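Local coordinates for peroxisomal fatty acid beta-oxidation multifunctional protein MFP2 (Arabidopsis thaliana, PDB 2WTB), which catalyses the hydration of long-chain enoyl-CoAs and the dehydrogenation of 3-hydroxyacyl-CoAs in peroxisomal fatty acid beta-oxidation during seed germination, at residues 490-493 with 494-498; 640-644 with 645-649; 220-224 with 225-229; 158-161 with 162-166; 275-278 with 279-282. All blocks are in the same frame, centred on the assembly; numbering follows the deposited sequence.

Contact 1: residues 490-493 with 494-498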
loop_
_atom_site.group_PDB
_atom_site.type_symbol
_atom_site.label_atom_id
_atom_site.label_comp_id
_atom_site.label_asym_id
_atom_site.label_seq_id
_atom_site.Cartn_x
_atom_site.Cartn_y
_atom_site.Cartn_z
ATOM N N VAL A 490 17.535 -0.449 -3.446
ATOM C CA VAL A 490 18.261 0.805 -3.600
ATOM C C VAL A 490 19.769 0.596 -3.519
ATOM O O VAL A 490 20.238 -0.446 -3.058
ATOM C CB VAL A 490 17.819 1.852 -2.553
ATOM C CG1 VAL A 490 16.329 2.126 -2.681
ATOM C CG2 VAL A 490 18.162 1.383 -1.144
ATOM N N GLY A 491 20.521 1.596 -3.974
ATOM C CA GLY A 491 21.969 1.512 -4.009
ATOM C C GLY A 491 22.619 2.031 -2.744
ATOM O O GLY A 491 21.982 2.714 -1.942
ATOM N N ASN A 492 23.894 1.706 -2.562
ATOM C CA ASN A 492 24.623 2.124 -1.372
ATOM C C ASN A 492 25.119 3.561 -1.475
ATOM O O ASN A 492 25.963 3.886 -2.308
ATOM C CB ASN A 492 25.791 1.176 -1.095
ATOM C CG ASN A 492 26.457 1.443 0.242
ATOM O OD1 ASN A 492 26.135 2.410 0.930
ATOM N ND2 ASN A 492 27.392 0.579 0.617
ATOM N N CYS A 493 24.579 4.419 -0.617
ATOM C CA CYS A 493 24.983 5.816 -0.555
ATOM C C CYS A 493 24.409 6.443 0.707
ATOM O O CYS A 493 23.588 5.834 1.394
ATOM C CB CYS A 493 24.490 6.579 -1.784
ATOM S SG CYS A 493 22.691 6.758 -1.862
ATOM N N THR A 494 24.843 7.661 1.004
ATOM C CA THR A 494 24.374 8.379 2.181
ATOM C C THR A 494 22.848 8.431 2.254
ATOM O O THR A 494 22.205 9.114 1.459
ATOM C CB THR A 494 24.925 9.815 2.198
ATOM O OG1 THR A 494 26.353 9.780 2.074
ATOM C CG2 THR A 494 24.541 10.519 3.489
ATOM N N GLY A 495 22.276 7.699 3.206
ATOM C CA GLY A 495 20.840 7.716 3.431
ATOM C C GLY A 495 20.032 6.928 2.413
ATOM O O GLY A 495 18.809 7.067 2.339
ATOM N N PHE A 496 20.717 6.101 1.630
ATOM C CA PHE A 496 20.069 5.280 0.612
ATOM C C PHE A 496 19.055 6.072 -0.217
ATOM O O PHE A 496 19.428 6.975 -0.966
ATOM C CB PHE A 496 19.405 4.060 1.252
ATOM C CG PHE A 496 20.253 3.386 2.292
ATOM C CD1 PHE A 496 21.583 3.096 2.037
ATOM C CD2 PHE A 496 19.720 3.037 3.521
ATOM C CE1 PHE A 496 22.369 2.476 2.992
ATOM C CE2 PHE A 496 20.500 2.414 4.481
ATOM C CZ PHE A 496 21.827 2.135 4.215
ATOM N N ALA A 497 17.777 5.735 -0.077
ATOM C CA ALA A 497 16.725 6.397 -0.847
ATOM C C ALA A 497 15.759 7.200 0.023
ATOM O O ALA A 497 15.606 8.404 -0.162
ATOM C CB ALA A 497 15.960 5.384 -1.684
ATOM N N VAL A 498 15.110 6.524 0.965
ATOM C CA VAL A 498 14.060 7.138 1.774
ATOM C C VAL A 498 14.551 8.317 2.615
ATOM O O VAL A 498 14.072 9.439 2.463
ATOM C CB VAL A 498 13.387 6.104 2.696
ATOM C CG1 VAL A 498 12.319 6.770 3.547
ATOM C CG2 VAL A 498 12.796 4.972 1.872
#
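Val490 presents its two methyls to two successive residues on the far side of the bend: CG1 presses on Ala497 CB at 3.4 Å, while CG2 meets Phe496 CB at 3.8 Å. The second pairing depends on a chi1 of -59°, which wedges CG2 between the backbone N and the carbonyl carbon; the side chains of Val490 and Phe496 then cross at about a right angle. This buried end is tight, and a branched valine suits a small alanine here, the two methyls meeting closely. Farther out the contact slackens. Asn492 OD1 comes up to the edge of the Phe496 ring, 4.3 Å from CE1, but its amide is turned to Asp431, which ND2 donates to. Thr494, at the bend and partly exposed, packs on Gln553 and Phe554 of helix 544-557. The bend itself is closed by Phe496 N donating to Cys493 O, 2.9 Å away with an N-H...O angle of 163°, from above the carbonyl plane. Gly495 takes a positive phi of 76°, easy for glycine and costly for most residues. Beyond it, Glu461 accepts the N-H groups of both Ala497 and Val498, and His449 and the Phe496 ring meet edge-to-face. Cys493 to Phe496 form a type II beta turn, which reverses the chain between the outermost strand 486-491 of the NAD-binding Rossmann-type domain and helix 498-514 of the dehydrogenase C-terminal domain.

Contact 2: residues 640-644 with 645-649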
loop_
_atom_site.group_PDB
_atom_site.type_symbol
_atom_site.label_atom_id
_atom_site.label_comp_id
_atom_site.label_asym_id
_atom_site.label_seq_id
_atom_site.Cartn_x
_atom_site.Cartn_y
_atom_site.Cartn_z
ATOM N N CYS A 640 15.604 13.553 -7.648
ATOM C CA CYS A 640 16.183 13.538 -8.985
ATOM C C CYS A 640 17.659 13.162 -8.956
ATOM O O CYS A 640 18.135 12.434 -9.824
ATOM C CB CYS A 640 15.987 14.888 -9.673
ATOM S SG CYS A 640 14.278 15.220 -10.144
ATOM N N ARG A 641 18.380 13.665 -7.958
ATOM C CA ARG A 641 19.767 13.270 -7.750
ATOM C C ARG A 641 19.831 11.759 -7.547
ATOM O O ARG A 641 20.635 11.066 -8.175
ATOM C CB ARG A 641 20.352 13.977 -6.527
ATOM C CG ARG A 641 20.441 15.490 -6.643
ATOM C CD ARG A 641 21.253 16.072 -5.492
ATOM N NE ARG A 641 21.502 17.504 -5.646
ATOM C CZ ARG A 641 20.764 18.454 -5.082
ATOM N NH1 ARG A 641 19.722 18.127 -4.328
ATOM N NH2 ARG A 641 21.063 19.732 -5.274
ATOM N N VAL A 642 18.972 11.259 -6.667
ATOM C CA VAL A 642 18.891 9.830 -6.393
ATOM C C VAL A 642 18.555 9.039 -7.652
ATOM O O VAL A 642 19.151 7.996 -7.919
ATOM C CB VAL A 642 17.840 9.528 -5.308
ATOM C CG1 VAL A 642 17.438 8.061 -5.341
ATOM C CG2 VAL A 642 18.369 9.916 -3.938
ATOM N N PHE A 643 17.599 9.541 -8.423
ATOM C CA PHE A 643 17.161 8.862 -9.635
ATOM C C PHE A 643 18.227 8.901 -10.724
ATOM O O PHE A 643 18.450 7.915 -11.427
ATOM C CB PHE A 643 15.862 9.480 -10.148
ATOM C CG PHE A 643 15.339 8.837 -11.395
ATOM C CD1 PHE A 643 15.207 7.461 -11.477
ATOM C CD2 PHE A 643 14.967 9.607 -12.482
ATOM C CE1 PHE A 643 14.723 6.864 -12.623
ATOM C CE2 PHE A 643 14.480 9.016 -13.629
ATOM C CZ PHE A 643 14.358 7.642 -13.700
ATOM N N ALA A 644 18.883 10.048 -10.857
ATOM C CA ALA A 644 19.907 10.232 -11.877
ATOM C C ALA A 644 21.153 9.412 -11.569
ATOM O O ALA A 644 21.717 8.769 -12.452
ATOM C CB ALA A 644 20.261 11.700 -12.006
ATOM N N GLU A 645 21.577 9.439 -10.309
ATOM C CA GLU A 645 22.775 8.724 -9.886
ATOM C C GLU A 645 22.630 7.210 -10.022
ATOM O O GLU A 645 23.604 6.470 -9.886
ATOM C CB GLU A 645 23.131 9.088 -8.447
ATOM C CG GLU A 645 23.628 10.509 -8.279
ATOM C CD GLU A 645 23.783 10.895 -6.826
ATOM O OE1 GLU A 645 23.643 10.006 -5.961
ATOM O OE2 GLU A 645 24.040 12.086 -6.548
ATOM N N GLY A 646 21.411 6.753 -10.286
ATOM C CA GLY A 646 21.154 5.335 -10.435
ATOM C C GLY A 646 20.894 4.644 -9.109
ATOM O O GLY A 646 20.766 3.422 -9.055
ATOM N N ILE A 647 20.816 5.426 -8.036
ATOM C CA ILE A 647 20.548 4.871 -6.717
ATOM C C ILE A 647 19.209 4.149 -6.708
ATOM O O ILE A 647 19.057 3.108 -6.070
ATOM C CB ILE A 647 20.552 5.959 -5.633
ATOM C CG1 ILE A 647 21.938 6.598 -5.539
ATOM C CG2 ILE A 647 20.147 5.376 -4.287
ATOM C CD1 ILE A 647 23.014 5.639 -5.086
ATOM N N ALA A 648 18.240 4.710 -7.424
ATOM C CA ALA A 648 16.932 4.084 -7.568
ATOM C C ALA A 648 16.773 3.551 -8.983
ATOM O O ALA A 648 17.186 4.193 -9.950
ATOM C CB ALA A 648 15.829 5.073 -7.248
ATOM N N VAL A 649 16.175 2.372 -9.096
ATOM C CA VAL A 649 16.036 1.701 -10.382
ATOM C C VAL A 649 15.149 2.481 -11.340
ATOM O O VAL A 649 15.464 2.621 -12.520
ATOM C CB VAL A 649 15.448 0.290 -10.211
ATOM C CG1 VAL A 649 14.976 -0.258 -11.550
ATOM C CG2 VAL A 649 16.469 -0.632 -9.569
#
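Val642 overlaps two residues at once with a single methyl: its CG1 lies 3.8 Å from Ile647 CB and 3.9 Å from Ala648 CB. With chi1 at 162°, CG1 stands anti to the backbone N and reaches forward to the chain that folds back past the helix end, where the Val642 and Ile647 side chains cross at about a right angle. A beta-branched valine and a small alanine, both buried, suit this corner. Around the corner, the ring of Phe643 brings its edge to Val649 O, 4.3 Å from CE1. On the exposed side Glu645 N gives the last strong helical bond, 2.8 Å to Arg641 O. The carboxylate of Glu645 turns elsewhere, to a salt bridge with Arg500, and Arg641 pairs with Glu638, so the two opposite charges do not meet each other. Past Glu645 the bonds weaken: Ile647 N and Ala648 N both reach Val642 O, and Gly646 N reaches Phe643 O at 3.4 Å. Gly646 has phi 86°, where any CB would collide with the preceding carbonyl oxygen, hence a glycine. The positive-phi glycine with bonds back into the last turn marks a Schellman motif, which ends helix 624-644.

Contact 3: residues 220-224 with 225-229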
loop_
_atom_site.group_PDB
_atom_site.type_symbol
_atom_site.label_atom_id
_atom_site.label_comp_id
_atom_site.label_asym_id
_atom_site.label_seq_id
_atom_site.Cartn_x
_atom_site.Cartn_y
_atom_site.Cartn_z
ATOM N N LYS A 220 -34.293 -4.740 2.878
ATOM C CA LYS A 220 -33.147 -4.449 3.736
ATOM C C LYS A 220 -32.854 -2.961 3.902
ATOM O O LYS A 220 -32.070 -2.575 4.770
ATOM C CB LYS A 220 -31.899 -5.169 3.218
ATOM C CG LYS A 220 -32.066 -6.673 3.066
ATOM C CD LYS A 220 -32.482 -7.321 4.379
ATOM C CE LYS A 220 -31.441 -7.090 5.462
ATOM N NZ LYS A 220 -30.103 -7.595 5.056
ATOM N N LEU A 221 -33.477 -2.128 3.074
ATOM C CA LEU A 221 -33.251 -0.688 3.143
ATOM C C LEU A 221 -34.002 -0.053 4.305
ATOM O O LEU A 221 -35.058 -0.539 4.711
ATOM C CB LEU A 221 -33.662 -0.010 1.836
ATOM C CG LEU A 221 -32.884 -0.398 0.581
ATOM C CD1 LEU A 221 -33.395 0.385 -0.616
ATOM C CD2 LEU A 221 -31.395 -0.168 0.782
ATOM N N PRO A 222 -33.444 1.033 4.854
ATOM C CA PRO A 222 -34.095 1.839 5.888
ATOM C C PRO A 222 -35.181 2.720 5.275
ATOM O O PRO A 222 -35.213 2.885 4.053
ATOM C CB PRO A 222 -32.954 2.717 6.423
ATOM C CG PRO A 222 -31.692 2.107 5.905
ATOM C CD PRO A 222 -32.061 1.471 4.609
ATOM N N PRO A 223 -36.068 3.278 6.113
ATOM C CA PRO A 223 -37.085 4.212 5.618
ATOM C C PRO A 223 -36.435 5.383 4.889
ATOM O O PRO A 223 -35.354 5.823 5.281
ATOM C CB PRO A 223 -37.768 4.694 6.900
ATOM C CG PRO A 223 -37.559 3.582 7.875
ATOM C CD PRO A 223 -36.204 3.022 7.558
ATOM N N LEU A 224 -37.092 5.872 3.843
ATOM C CA LEU A 224 -36.549 6.938 3.004
ATOM C C LEU A 224 -35.857 8.033 3.814
ATOM O O LEU A 224 -34.748 8.451 3.482
ATOM C CB LEU A 224 -37.657 7.537 2.130
ATOM C CG LEU A 224 -37.263 8.478 0.987
ATOM C CD1 LEU A 224 -38.403 8.606 -0.018
ATOM C CD2 LEU A 224 -36.849 9.846 1.507
ATOM N N GLY A 225 -36.516 8.491 4.873
ATOM C CA GLY A 225 -35.999 9.576 5.690
ATOM C C GLY A 225 -34.718 9.239 6.430
ATOM O O GLY A 225 -33.781 10.038 6.457
ATOM N N GLU A 226 -34.679 8.057 7.035
ATOM C CA GLU A 226 -33.517 7.628 7.807
ATOM C C GLU A 226 -32.329 7.301 6.908
ATOM O O GLU A 226 -31.178 7.528 7.282
ATOM C CB GLU A 226 -33.864 6.417 8.670
ATOM C CG GLU A 226 -32.696 5.887 9.480
ATOM C CD GLU A 226 -33.049 4.639 10.258
ATOM O OE1 GLU A 226 -34.162 4.107 10.059
ATOM O OE2 GLU A 226 -32.213 4.188 11.068
ATOM N N ALA A 227 -32.610 6.761 5.727
ATOM C CA ALA A 227 -31.559 6.469 4.764
ATOM C C ALA A 227 -30.808 7.749 4.423
ATOM O O ALA A 227 -29.585 7.741 4.279
ATOM C CB ALA A 227 -32.139 5.838 3.510
ATOM N N ARG A 228 -31.545 8.851 4.301
ATOM C CA ARG A 228 -30.934 10.150 4.037
ATOM C C ARG A 228 -30.073 10.600 5.210
ATOM O O ARG A 228 -29.050 11.258 5.025
ATOM C CB ARG A 228 -31.999 11.207 3.733
ATOM C CG ARG A 228 -32.502 11.189 2.301
ATOM C CD ARG A 228 -33.073 12.541 1.911
ATOM N NE ARG A 228 -33.340 12.635 0.479
ATOM C CZ ARG A 228 -34.557 12.653 -0.055
ATOM N NH1 ARG A 228 -35.626 12.591 0.726
ATOM N NH2 ARG A 228 -34.704 12.740 -1.370
ATOM N N GLU A 229 -30.496 10.240 6.417
ATOM C CA GLU A 229 -29.745 10.561 7.622
ATOM C C GLU A 229 -28.424 9.796 7.640
ATOM O O GLU A 229 -27.385 10.328 8.032
ATOM C CB GLU A 229 -30.573 10.220 8.861
ATOM C CG GLU A 229 -30.035 10.798 10.157
ATOM C CD GLU A 229 -30.979 10.578 11.324
ATOM O OE1 GLU A 229 -31.936 9.788 11.172
ATOM O OE2 GLU A 229 -30.767 11.195 12.389
#
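Gly225 stands in the first turn of helix 224-241, and Leu224 CD2 folds back to within 3.6 Å of Gly225 N. A CB would fit at this glycine, so its backbone does not demand the absence of a side chain. Glu226 follows, stretched out with CG anti to its backbone N (chi1 179°), and runs side by side with Pro223, the two pointing the same way. Its OE1 rests 3.4 Å from Pro223 CD, whose C-H groups are slightly polarised by the adjoining ring nitrogen; Pro222 CB, at 4.1 Å from OE1, is a looser neighbour. Next, Ala227 faces back into the loop. Its N-H makes the strong bond of the contact, 2.9 Å to Pro223 O, almost straight at 168° and nearly in line with the carbonyl, while its CB packs at 4.3 Å from Pro222 CB. A small residue suits this buried spot, because Leu160 of helix 160-169 touches both Pro222 and Ala227. Arg228 closes the walk, its N donating a weak bond to Leu224 O. Its extended chain travels alongside the Leu224 side chain, and a long, weak ion pair links it to Glu256. Pro223 at the N-cap offers no side-chain cap, but its ring needs no N-H partner and its carbonyl accepts the Ala227 N-H. The chemistry implies a helix start gripped mainly by one good backbone bond and a small proline-alanine contact, with charged groups spread over the solvent side.

Contact 4: residues 158-161 with 162-166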
loop_
_atom_site.group_PDB
_atom_site.type_symbol
_atom_site.label_atom_id
_atom_site.label_comp_id
_atom_site.label_asym_id
_atom_site.label_seq_id
_atom_site.Cartn_x
_atom_site.Cartn_y
_atom_site.Cartn_z
ATOM N N VAL A 158 -27.320 -6.503 1.817
ATOM C CA VAL A 158 -26.670 -6.582 3.120
ATOM C C VAL A 158 -27.081 -5.453 4.052
ATOM O O VAL A 158 -26.754 -5.472 5.238
ATOM C CB VAL A 158 -25.134 -6.576 2.991
ATOM C CG1 VAL A 158 -24.686 -7.592 1.952
ATOM C CG2 VAL A 158 -24.637 -5.183 2.638
ATOM N N GLY A 159 -27.798 -4.473 3.513
ATOM C CA GLY A 159 -28.195 -3.310 4.283
ATOM C C GLY A 159 -27.347 -2.104 3.927
ATOM O O GLY A 159 -26.254 -2.248 3.380
ATOM N N LEU A 160 -27.851 -0.914 4.237
ATOM C CA LEU A 160 -27.148 0.322 3.908
ATOM C C LEU A 160 -25.923 0.538 4.793
ATOM O O LEU A 160 -24.873 0.967 4.319
ATOM C CB LEU A 160 -28.088 1.522 4.023
ATOM C CG LEU A 160 -27.485 2.853 3.573
ATOM C CD1 LEU A 160 -27.003 2.754 2.131
ATOM C CD2 LEU A 160 -28.480 3.995 3.740
ATOM N N THR A 161 -26.065 0.241 6.081
ATOM C CA THR A 161 -24.986 0.452 7.040
ATOM C C THR A 161 -23.757 -0.393 6.711
ATOM O O THR A 161 -22.627 0.101 6.735
ATOM C CB THR A 161 -25.446 0.145 8.478
ATOM O OG1 THR A 161 -26.572 0.970 8.806
ATOM C CG2 THR A 161 -24.323 0.411 9.465
ATOM N N LYS A 162 -23.982 -1.666 6.402
ATOM C CA LYS A 162 -22.885 -2.569 6.075
ATOM C C LYS A 162 -22.317 -2.261 4.698
ATOM O O LYS A 162 -21.100 -2.238 4.510
ATOM C CB LYS A 162 -23.345 -4.025 6.133
ATOM C CG LYS A 162 -22.210 -5.020 6.013
ATOM C CD LYS A 162 -21.145 -4.742 7.058
ATOM C CE LYS A 162 -20.059 -5.804 7.049
ATOM N NZ LYS A 162 -19.004 -5.518 8.068
ATOM N N ALA A 163 -23.205 -2.031 3.736
ATOM C CA ALA A 163 -22.789 -1.700 2.380
ATOM C C ALA A 163 -21.870 -0.486 2.399
ATOM O O ALA A 163 -20.829 -0.472 1.741
ATOM C CB ALA A 163 -24.001 -1.434 1.504
ATOM N N LEU A 164 -22.264 0.527 3.164
ATOM C CA LEU A 164 -21.480 1.746 3.287
ATOM C C LEU A 164 -20.111 1.455 3.876
ATOM O O LEU A 164 -19.110 2.026 3.447
ATOM C CB LEU A 164 -22.213 2.786 4.142
ATOM C CG LEU A 164 -23.313 3.572 3.430
ATOM C CD1 LEU A 164 -23.823 4.694 4.315
ATOM C CD2 LEU A 164 -22.796 4.126 2.116
ATOM N N GLU A 165 -20.070 0.567 4.864
ATOM C CA GLU A 165 -18.805 0.197 5.481
ATOM C C GLU A 165 -17.906 -0.484 4.459
ATOM O O GLU A 165 -16.763 -0.081 4.263
ATOM C CB GLU A 165 -19.028 -0.728 6.677
ATOM C CG GLU A 165 -17.738 -1.194 7.332
ATOM C CD GLU A 165 -17.941 -2.394 8.235
ATOM O OE1 GLU A 165 -19.107 -2.692 8.574
ATOM O OE2 GLU A 165 -16.939 -3.041 8.605
ATOM N N MET A 166 -18.439 -1.510 3.802
ATOM C CA MET A 166 -17.676 -2.282 2.828
ATOM C C MET A 166 -17.149 -1.415 1.687
ATOM O O MET A 166 -15.966 -1.480 1.345
ATOM C CB MET A 166 -18.523 -3.424 2.263
ATOM C CG MET A 166 -18.900 -4.485 3.281
ATOM S SD MET A 166 -19.935 -5.778 2.568
ATOM C CE MET A 166 -18.825 -6.462 1.340
#
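Val158 CG2 lies against the first helical turn, 3.6 Å from Ala163 N and 3.9 Å from Lys162 CB. Chi1 of -49° sets this methyl between the backbone N and the carbonyl carbon, facing the helix. Leu160 and Leu164, one turn apart, meet through CD1 and CG at 4.0 Å, two branched chains filling the same buried stripe. Between these lies Ala163, whose N donates to Gly159 O at 3.1 Å; its methyl fits where helix 150-158 comes close through Leu154 and Pro155. Gly159, the first residue after that helix, is the N-cap of helix 160-169. Its phi of 104° would drive a CB into the preceding carbonyl oxygen, which explains the glycine. This tight link between two helices belongs to the crotonase-fold hydratase/isomerase region, with the Ala163 side chain about 11 Å from that of Glu119, the predicted nucleophile. On the outer surface, Lys162 bends at chi2 (54°) and sends NZ to Glu165 OE1 at 2.9 Å, a salt bridge in which NZ meets the oxygen from above the carboxylate plane. A methionine in its place would probably leave Glu165 OE1 without its cationic partner. Glu177 offers the lysine a second, long and weak ion pair. On the buried side, Leu160 and Leu164 are held in position by Ile230 of helix 224-241 and Ile255 of helix 247-260, with Leu252 and Ala234 completing the wall against Leu164.

Contact 5: residues 275-278 with 279-282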
loop_
_atom_site.group_PDB
_atom_site.type_symbol
_atom_site.label_atom_id
_atom_site.label_comp_id
_atom_site.label_asym_id
_atom_site.label_seq_id
_atom_site.Cartn_x
_atom_site.Cartn_y
_atom_site.Cartn_z
ATOM N N SER A 275 -17.852 7.004 -15.325
ATOM C CA SER A 275 -17.211 7.463 -16.554
ATOM C C SER A 275 -16.471 8.784 -16.361
ATOM O O SER A 275 -15.667 9.182 -17.204
ATOM C CB SER A 275 -18.239 7.601 -17.680
ATOM O OG SER A 275 -19.085 8.719 -17.467
ATOM N N GLN A 276 -16.744 9.461 -15.252
ATOM C CA GLN A 276 -16.100 10.740 -14.978
ATOM C C GLN A 276 -15.083 10.637 -13.847
ATOM O O GLN A 276 -14.158 11.444 -13.761
ATOM C CB GLN A 276 -17.146 11.817 -14.671
ATOM C CG GLN A 276 -18.082 11.476 -13.525
ATOM C CD GLN A 276 -19.310 12.364 -13.495
ATOM O OE1 GLN A 276 -19.471 13.245 -14.341
ATOM N NE2 GLN A 276 -20.185 12.134 -12.524
ATOM N N VAL A 277 -15.251 9.637 -12.988
ATOM C CA VAL A 277 -14.340 9.437 -11.867
ATOM C C VAL A 277 -12.962 8.988 -12.351
ATOM O O VAL A 277 -11.960 9.168 -11.659
ATOM C CB VAL A 277 -14.891 8.403 -10.864
ATOM C CG1 VAL A 277 -14.728 6.992 -11.412
ATOM C CG2 VAL A 277 -14.188 8.540 -9.526
ATOM N N VAL A 278 -12.921 8.406 -13.545
ATOM C CA VAL A 278 -11.672 7.928 -14.125
ATOM C C VAL A 278 -10.828 9.097 -14.627
ATOM O O VAL A 278 -9.642 8.945 -14.914
ATOM C CB VAL A 278 -11.936 6.936 -15.280
ATOM C CG1 VAL A 278 -10.630 6.465 -15.897
ATOM C CG2 VAL A 278 -12.744 5.747 -14.786
ATOM N N LYS A 279 -11.443 10.270 -14.718
ATOM C CA LYS A 279 -10.761 11.448 -15.243
ATOM C C LYS A 279 -10.146 12.306 -14.141
ATOM O O LYS A 279 -9.417 13.256 -14.421
ATOM C CB LYS A 279 -11.717 12.279 -16.101
ATOM C CG LYS A 279 -12.300 11.510 -17.276
ATOM C CD LYS A 279 -13.359 12.315 -18.009
ATOM C CE LYS A 279 -14.054 11.469 -19.066
ATOM N NZ LYS A 279 -15.104 12.235 -19.791
ATOM N N LEU A 280 -10.438 11.965 -12.889
ATOM C CA LEU A 280 -9.871 12.686 -11.754
ATOM C C LEU A 280 -8.351 12.544 -11.718
ATOM O O LEU A 280 -7.805 11.513 -12.114
ATOM C CB LEU A 280 -10.472 12.185 -10.440
ATOM C CG LEU A 280 -11.962 12.447 -10.209
ATOM C CD1 LEU A 280 -12.430 11.752 -8.943
ATOM C CD2 LEU A 280 -12.245 13.940 -10.142
ATOM N N ASP A 281 -7.676 13.586 -11.238
ATOM C CA ASP A 281 -6.218 13.583 -11.152
ATOM C C ASP A 281 -5.713 12.765 -9.967
ATOM O O ASP A 281 -4.564 12.328 -9.948
ATOM C CB ASP A 281 -5.675 15.013 -11.072
ATOM C CG ASP A 281 -5.586 15.679 -12.432
ATOM O OD1 ASP A 281 -5.909 15.015 -13.440
ATOM O OD2 ASP A 281 -5.190 16.862 -12.494
ATOM N N THR A 282 -6.577 12.561 -8.979
ATOM C CA THR A 282 -6.205 11.798 -7.794
ATOM C C THR A 282 -6.404 10.299 -7.996
ATOM O O THR A 282 -5.799 9.485 -7.299
ATOM C CB THR A 282 -7.008 12.246 -6.571
ATOM O OG1 THR A 282 -8.405 12.225 -6.887
ATOM C CG2 THR A 282 -6.606 13.649 -6.170
#
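The backbone carbonyl of Gln276 is approached over its face: Lys279 N donates to Gln276 O at 3.1 Å from well above the carbonyl plane, 64° out of it, as the chain curls tightly on leaving the helix. The next carbonyl, Val277 O, takes a weak bond from Leu280 N at 3.4 Å and has CB and CG of Leu280 near it, each 3.6 Å away. Thr283 OG1 is hydrogen-bonded to this oxygen as well, so an acceptor freed at the helix end finds new partners. Apolar contact comes from Val277 CG2, which touches Leu280 CD1 at 3.7 Å where the two side chains slant across each other. The valine is buried against His247 and Val144, and Leu280 reaches Met250, so branched hydrocarbon suits both places. Shortening Leu280 to an alanine would probably leave Val277 CG2 without its mate and open a gap next to Met250. The exposed side belongs to Lys279, whose chain, extended beyond CG, doubles back along the weakly bonded last turn of helix 263-277 until CE lies 3.4 Å from Ser275 O; a long flexible chain can cover backbone there. Val277 also stands about 8 Å, side chain to side chain, from Glu139, the predicted proton acceptor of the hydratase site. Residues Val277 to Leu280 form a type I beta turn, the short connection by which helix 263-277 passes into helix 281-294.

Contacts 1 and 2 meet in the dehydrogenase half, their centres 9 Å apart: Gly491 N probably bonds Ile647 O at 3.0 Å, and Cys493 SG packs on Ile647 CD1. Both are partly buried, one a strand-to-helix turn and the other a helix end. Contacts 3 and 4 touch likewise in the hydratase half, where Leu160 joins helix 160-169 to the loop and helix of contact 3; contact 4 is more buried, whereas contact 3 is largely surface, rich in proline and charge. Contact 5, also at the surface, stands apart, pairing a small valine-leucine contact with backbone bonds and a lysine chain lying over backbone. Glycines mark the turns of 1, 2 and 4, whereas 3 relies on proline.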